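Local atomic coordinates of FEZ-1 protein (Fluoribacter gormanii, PDB entry 5WCK), a protein that probably hydrolyses beta-lactam antibiotics as a monomeric subclass B3 metallo-beta-lactamase with two bound zinc ions. Residues P5-Y18 / G21-P33. The protein carries 2 engineered substitutions. Numbering follows the deposited sequence.
Sequences PNPFPPFRIAGNLY and GTDDLASYLIVTP
Two strands of an antiparallel beta hairpin, 17-19 and 28-32, pair beside the N-terminal edge of the seven-stranded mixed sheet of the metallo-beta-lactamase fold, and the hairpin's loop runs on to the zinc site. Tyr-18 and Leu-29 form the hydrogen-bonded pair: Tyr-18 N donates to Leu-29 O at 2.8 Å, and Leu-29 N donates back to Tyr-18 O. At the other end Val-31 N reaches Asn-16 O, while Asn-16 ND2 turns back on Val-31 O (2.9 Å), meeting it from 45° above the carbonyl plane. With Asn-16 CG between the backbone N and the carbonyl carbon (chi1 62°), the amide is directed at Val-31 O; Thr-139 takes a second ND2 bond. On one face Leu-17 CD1 packs on Ile-30 CG1 at 3.8 Å, next to Leu-212 of strand 210-213, and Ile-13 CD1 meets the edge of the Tyr-28 ring. On the opposite face Tyr-18 CE1 lies 3.7 Å from Val-31 CG2. The N-terminal arm packs along the loop, where Pro-5 CG abuts Leu-25 CD1 at 3.6 Å. Leu-25 also touches the zinc ligand His-215, whose ND1 is hydrogen-bonded to Asp-24 OD1; Asp-24 OD2 bonds the Tyr-2 hydroxyl. Three bonds join Asp-23 to Asn-6. Asp-23 N donates to Asn-6 O, Asp-23 OD1 receives Asn-6 N from well above the carboxylate plane, and Asp-23 OD2 takes Asn-6 ND2 at 3.0 Å, nearly straight, with amide and carboxylate planes 76° apart.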
loop_
_atom_site.group_PDB
_atom_site.type_symbol
_atom_site.label_atom_id
_atom_site.label_comp_id
_atom_site.label_asym_id
_atom_site.label_seq_id
_atom_site.Cartn_x
_atom_site.Cartn_y
_atom_site.Cartn_z
ATOM N N PRO A 5 14.838 -4.722 -4.079
ATOM C CA PRO A 5 14.142 -4.561 -5.346
ATOM C C PRO A 5 15.033 -3.970 -6.454
ATOM O O PRO A 5 15.996 -3.230 -6.172
ATOM C CB PRO A 5 13.030 -3.546 -5.039
ATOM C CG PRO A 5 12.905 -3.509 -3.538
ATOM C CD PRO A 5 14.250 -3.926 -2.989
ATOM N N ASN A 6 14.630 -4.226 -7.698
ATOM C CA ASN A 6 15.243 -3.660 -8.871
ATOM C C ASN A 6 14.427 -2.463 -9.346
ATOM O O ASN A 6 13.224 -2.395 -9.093
ATOM C CB ASN A 6 15.317 -4.692 -9.988
ATOM C CG ASN A 6 16.104 -5.899 -9.542
ATOM O OD1 ASN A 6 17.307 -5.779 -9.299
ATOM N ND2 ASN A 6 15.439 -7.040 -9.414
ATOM N N PRO A 7 15.037 -1.496 -10.061
ATOM C CA PRO A 7 14.280 -0.390 -10.625
ATOM C C PRO A 7 13.227 -0.872 -11.632
ATOM O O PRO A 7 13.339 -1.950 -12.257
ATOM C CB PRO A 7 15.314 0.520 -11.303
ATOM C CG PRO A 7 16.598 -0.272 -11.339
ATOM C CD PRO A 7 16.491 -1.369 -10.309
ATOM N N PHE A 8 12.182 -0.060 -11.763
ATOM C CA PHE A 8 11.111 -0.347 -12.678
ATOM C C PHE A 8 10.767 0.945 -13.391
ATOM O O PHE A 8 10.788 2.000 -12.775
ATOM C CB PHE A 8 9.876 -0.902 -11.952
ATOM C CG PHE A 8 8.901 -1.604 -12.856
ATOM C CD1 PHE A 8 9.054 -2.952 -13.159
ATOM C CD2 PHE A 8 7.883 -0.918 -13.495
ATOM C CE1 PHE A 8 8.193 -3.588 -14.031
ATOM C CE2 PHE A 8 7.036 -1.552 -14.385
ATOM C CZ PHE A 8 7.168 -2.898 -14.631
ATOM N N PRO A 9 10.470 0.929 -14.698
ATOM C CA PRO A 9 10.152 2.175 -15.399
ATOM C C PRO A 9 8.857 2.772 -14.886
ATOM O O PRO A 9 7.848 2.066 -14.786
ATOM C CB PRO A 9 9.972 1.770 -16.870
ATOM C CG PRO A 9 9.811 0.275 -16.853
ATOM C CD PRO A 9 10.472 -0.232 -15.597
ATOM N N PRO A 10 8.827 4.079 -14.547
ATOM C CA PRO A 10 7.588 4.698 -14.080
ATOM C C PRO A 10 6.621 4.898 -15.251
ATOM O O PRO A 10 7.052 5.010 -16.417
ATOM C CB PRO A 10 8.082 6.017 -13.477
ATOM C CG PRO A 10 9.301 6.373 -14.324
ATOM C CD PRO A 10 9.951 5.031 -14.604
ATOM N N PHE A 11 5.316 4.957 -14.966
ATOM C CA PHE A 11 4.323 5.066 -16.011
ATOM C C PHE A 11 3.006 5.566 -15.421
ATOM O O PHE A 11 2.816 5.495 -14.208
ATOM C CB PHE A 11 4.118 3.738 -16.755
ATOM C CG PHE A 11 3.593 2.614 -15.905
ATOM C CD1 PHE A 11 4.465 1.855 -15.142
ATOM C CD2 PHE A 11 2.237 2.335 -15.863
ATOM C CE1 PHE A 11 3.975 0.825 -14.356
ATOM C CE2 PHE A 11 1.750 1.314 -15.072
ATOM C CZ PHE A 11 2.623 0.573 -14.320
ATOM N N ARG A 12 2.148 6.082 -16.292
ATOM C CA ARG A 12 0.795 6.445 -15.924
ATOM C C ARG A 12 -0.096 5.198 -15.925
ATOM O O ARG A 12 -0.219 4.502 -16.937
ATOM C CB ARG A 12 0.254 7.520 -16.871
ATOM C CG ARG A 12 -1.026 8.177 -16.394
ATOM C CD ARG A 12 -1.294 9.486 -17.114
ATOM N NE ARG A 12 -1.703 9.191 -18.470
ATOM C CZ ARG A 12 -2.937 8.861 -18.819
ATOM N NH1 ARG A 12 -3.897 8.867 -17.909
ATOM N NH2 ARG A 12 -3.218 8.532 -20.072
ATOM N N ILE A 13 -0.776 4.947 -14.795
ATOM C CA ILE A 13 -1.689 3.816 -14.672
ATOM C C ILE A 13 -3.033 4.179 -15.314
ATOM O O ILE A 13 -3.531 3.500 -16.179
ATOM C CB ILE A 13 -1.854 3.395 -13.199
ATOM C CG1 ILE A 13 -0.535 2.912 -12.586
ATOM C CG2 ILE A 13 -2.964 2.353 -13.066
ATOM C CD1 ILE A 13 -0.491 2.837 -11.061
ATOM N N ALA A 14 -3.619 5.289 -14.873
ATOM C CA ALA A 14 -4.937 5.761 -15.337
ATOM C C ALA A 14 -5.158 7.142 -14.734
ATOM O O ALA A 14 -4.677 7.411 -13.650
ATOM C CB ALA A 14 -6.026 4.818 -14.889
ATOM N N GLY A 15 -5.890 8.006 -15.442
ATOM C CA GLY A 15 -6.165 9.348 -14.916
ATOM C C GLY A 15 -4.882 10.025 -14.452
ATOM O O GLY A 15 -3.886 10.072 -15.186
ATOM N N ASN A 16 -4.890 10.505 -13.202
ATOM C CA ASN A 16 -3.734 11.192 -12.623
ATOM C C ASN A 16 -2.971 10.314 -11.623
ATOM O O ASN A 16 -2.240 10.865 -10.779
ATOM C CB ASN A 16 -4.150 12.527 -11.980
ATOM C CG ASN A 16 -5.125 12.397 -10.824
ATOM O OD1 ASN A 16 -5.899 11.448 -10.768
ATOM N ND2 ASN A 16 -5.149 13.390 -9.936
ATOM N N LEU A 17 -3.054 8.989 -11.784
ATOM C CA LEU A 17 -2.365 8.035 -10.924
ATOM C C LEU A 17 -1.231 7.379 -11.711
ATOM O O LEU A 17 -1.467 6.816 -12.799
ATOM C CB LEU A 17 -3.364 6.981 -10.429
ATOM C CG LEU A 17 -2.768 5.805 -9.652
ATOM C CD1 LEU A 17 -2.221 6.236 -8.321
ATOM C CD2 LEU A 17 -3.815 4.725 -9.453
ATOM N N TYR A 18 -0.025 7.469 -11.147
ATOM C CA TYR A 18 1.211 6.994 -11.751
ATOM C C TYR A 18 1.872 5.966 -10.833
ATOM O O TYR A 18 1.766 6.026 -9.595
ATOM C CB TYR A 18 2.201 8.144 -11.966
ATOM C CG TYR A 18 1.698 9.216 -12.893
ATOM C CD1 TYR A 18 0.776 10.163 -12.478
ATOM C CD2 TYR A 18 2.124 9.269 -14.216
ATOM C CE1 TYR A 18 0.294 11.124 -13.346
ATOM C CE2 TYR A 18 1.667 10.252 -15.085
ATOM C CZ TYR A 18 0.751 11.185 -14.649
ATOM O OH TYR A 18 0.254 12.158 -15.491
ATOM N N GLY A 21 7.150 3.008 -8.360
ATOM C CA GLY A 21 7.801 2.031 -7.529
ATOM C C GLY A 21 8.839 1.195 -8.258
ATOM O O GLY A 21 9.383 1.582 -9.296
ATOM N N THR A 22 9.120 0.046 -7.654
ATOM C CA THR A 22 10.163 -0.868 -8.049
ATOM C C THR A 22 9.534 -2.103 -8.710
ATOM O O THR A 22 8.346 -2.166 -8.983
ATOM C CB THR A 22 11.006 -1.250 -6.827
ATOM O OG1 THR A 22 10.220 -2.158 -6.031
ATOM C CG2 THR A 22 11.477 -0.070 -6.002
ATOM N N ASP A 23 10.344 -3.133 -8.963
ATOM C CA ASP A 23 9.790 -4.349 -9.535
ATOM C C ASP A 23 9.111 -5.234 -8.476
ATOM O O ASP A 23 8.646 -6.354 -8.816
ATOM C CB ASP A 23 10.872 -5.119 -10.291
ATOM C CG ASP A 23 11.874 -5.843 -9.414
ATOM O OD1 ASP A 23 11.979 -5.517 -8.219
ATOM O OD2 ASP A 23 12.549 -6.777 -9.961
ATOM N N ASP A 24 9.069 -4.767 -7.218
ATOM C CA ASP A 24 8.467 -5.506 -6.099
ATOM C C ASP A 24 7.671 -4.523 -5.232
ATOM O O ASP A 24 6.431 -4.482 -5.303
ATOM C CB ASP A 24 9.534 -6.266 -5.302
ATOM C CG ASP A 24 9.035 -6.813 -3.982
ATOM O OD1 ASP A 24 7.802 -7.042 -3.864
ATOM O OD2 ASP A 24 9.876 -6.980 -3.055
ATOM N N LEU A 25 8.378 -3.726 -4.430
ATOM C CA LEU A 25 7.734 -2.764 -3.553
ATOM C C LEU A 25 7.093 -1.677 -4.423
ATOM O O LEU A 25 7.778 -1.061 -5.269
ATOM C CB LEU A 25 8.777 -2.184 -2.593
ATOM C CG LEU A 25 9.571 -3.219 -1.809
ATOM C CD1 LEU A 25 10.616 -2.568 -0.908
ATOM C CD2 LEU A 25 8.643 -4.135 -1.027
ATOM N N ALA A 26 5.768 -1.529 -4.295
ATOM C CA ALA A 26 4.951 -0.670 -5.181
ATOM C C ALA A 26 4.709 0.692 -4.538
ATOM O O ALA A 26 4.303 0.755 -3.383
ATOM C CB ALA A 26 3.622 -1.318 -5.462
ATOM N N SER A 27 4.958 1.762 -5.303
ATOM C CA SER A 27 4.726 3.134 -4.864
ATOM C C SER A 27 3.944 3.863 -5.951
ATOM O O SER A 27 4.079 3.558 -7.153
ATOM C CB SER A 27 6.014 3.867 -4.580
ATOM O OG SER A 27 6.694 3.263 -3.504
ATOM N N TYR A 28 3.130 4.836 -5.525
ATOM C CA TYR A 28 2.183 5.485 -6.395
ATOM C C TYR A 28 2.282 6.997 -6.218
ATOM O O TYR A 28 2.480 7.491 -5.107
ATOM C CB TYR A 28 0.759 4.997 -6.095
ATOM C CG TYR A 28 0.619 3.502 -6.220
ATOM C CD1 TYR A 28 0.357 2.926 -7.452
ATOM C CD2 TYR A 28 0.861 2.658 -5.153
ATOM C CE1 TYR A 28 0.304 1.547 -7.600
ATOM C CE2 TYR A 28 0.793 1.280 -5.273
ATOM C CZ TYR A 28 0.508 0.714 -6.511
ATOM O OH TYR A 28 0.418 -0.638 -6.711
ATOM N N LEU A 29 2.142 7.724 -7.322
ATOM C CA LEU A 29 2.152 9.181 -7.331
ATOM C C LEU A 29 0.819 9.663 -7.892
ATOM O O LEU A 29 0.410 9.241 -8.968
ATOM C CB LEU A 29 3.300 9.716 -8.198
ATOM C CG LEU A 29 3.540 11.220 -8.092
ATOM C CD1 LEU A 29 4.239 11.573 -6.785
ATOM C CD2 LEU A 29 4.329 11.747 -9.278
ATOM N N ILE A 30 0.144 10.531 -7.135
ATOM C CA ILE A 30 -1.113 11.131 -7.586
ATOM C C ILE A 30 -0.787 12.609 -7.813
ATOM O O ILE A 30 -0.368 13.297 -6.889
ATOM C CB ILE A 30 -2.261 10.915 -6.580
ATOM C CG1 ILE A 30 -2.627 9.441 -6.395
ATOM C CG2 ILE A 30 -3.492 11.676 -7.035
ATOM C CD1 ILE A 30 -1.777 8.664 -5.456
ATOM N N VAL A 31 -0.999 13.073 -9.045
ATOM C CA VAL A 31 -0.550 14.393 -9.491
ATOM C C VAL A 31 -1.775 15.306 -9.593
ATOM O O VAL A 31 -2.724 14.990 -10.314
ATOM C CB VAL A 31 0.193 14.305 -10.831
ATOM C CG1 VAL A 31 0.525 15.690 -11.368
ATOM C CG2 VAL A 31 1.450 13.467 -10.695
ATOM N N THR A 32 -1.720 16.435 -8.882
ATOM C CA THR A 32 -2.828 17.398 -8.842
ATOM C C THR A 32 -2.295 18.796 -9.101
ATOM O O THR A 32 -1.109 19.079 -8.946
ATOM C CB THR A 32 -3.607 17.381 -7.519
ATOM O OG1 THR A 32 -3.005 18.291 -6.591
ATOM C CG2 THR A 32 -3.687 16.001 -6.898
ATOM N N PRO A 33 -3.197 19.731 -9.467
ATOM C CA PRO A 33 -2.802 21.130 -9.635
ATOM C C PRO A 33 -2.234 21.799 -8.378
ATOM O O PRO A 33 -1.608 22.880 -8.497
ATOM C CB PRO A 33 -4.098 21.806 -10.086
ATOM C CG PRO A 33 -4.926 20.698 -10.660
ATOM C CD PRO A 33 -4.612 19.503 -9.789
HETATM O O HOH W 1 9.270 3.563 -11.129
HETATM O O HOH W 2 12.366 2.070 -9.682
#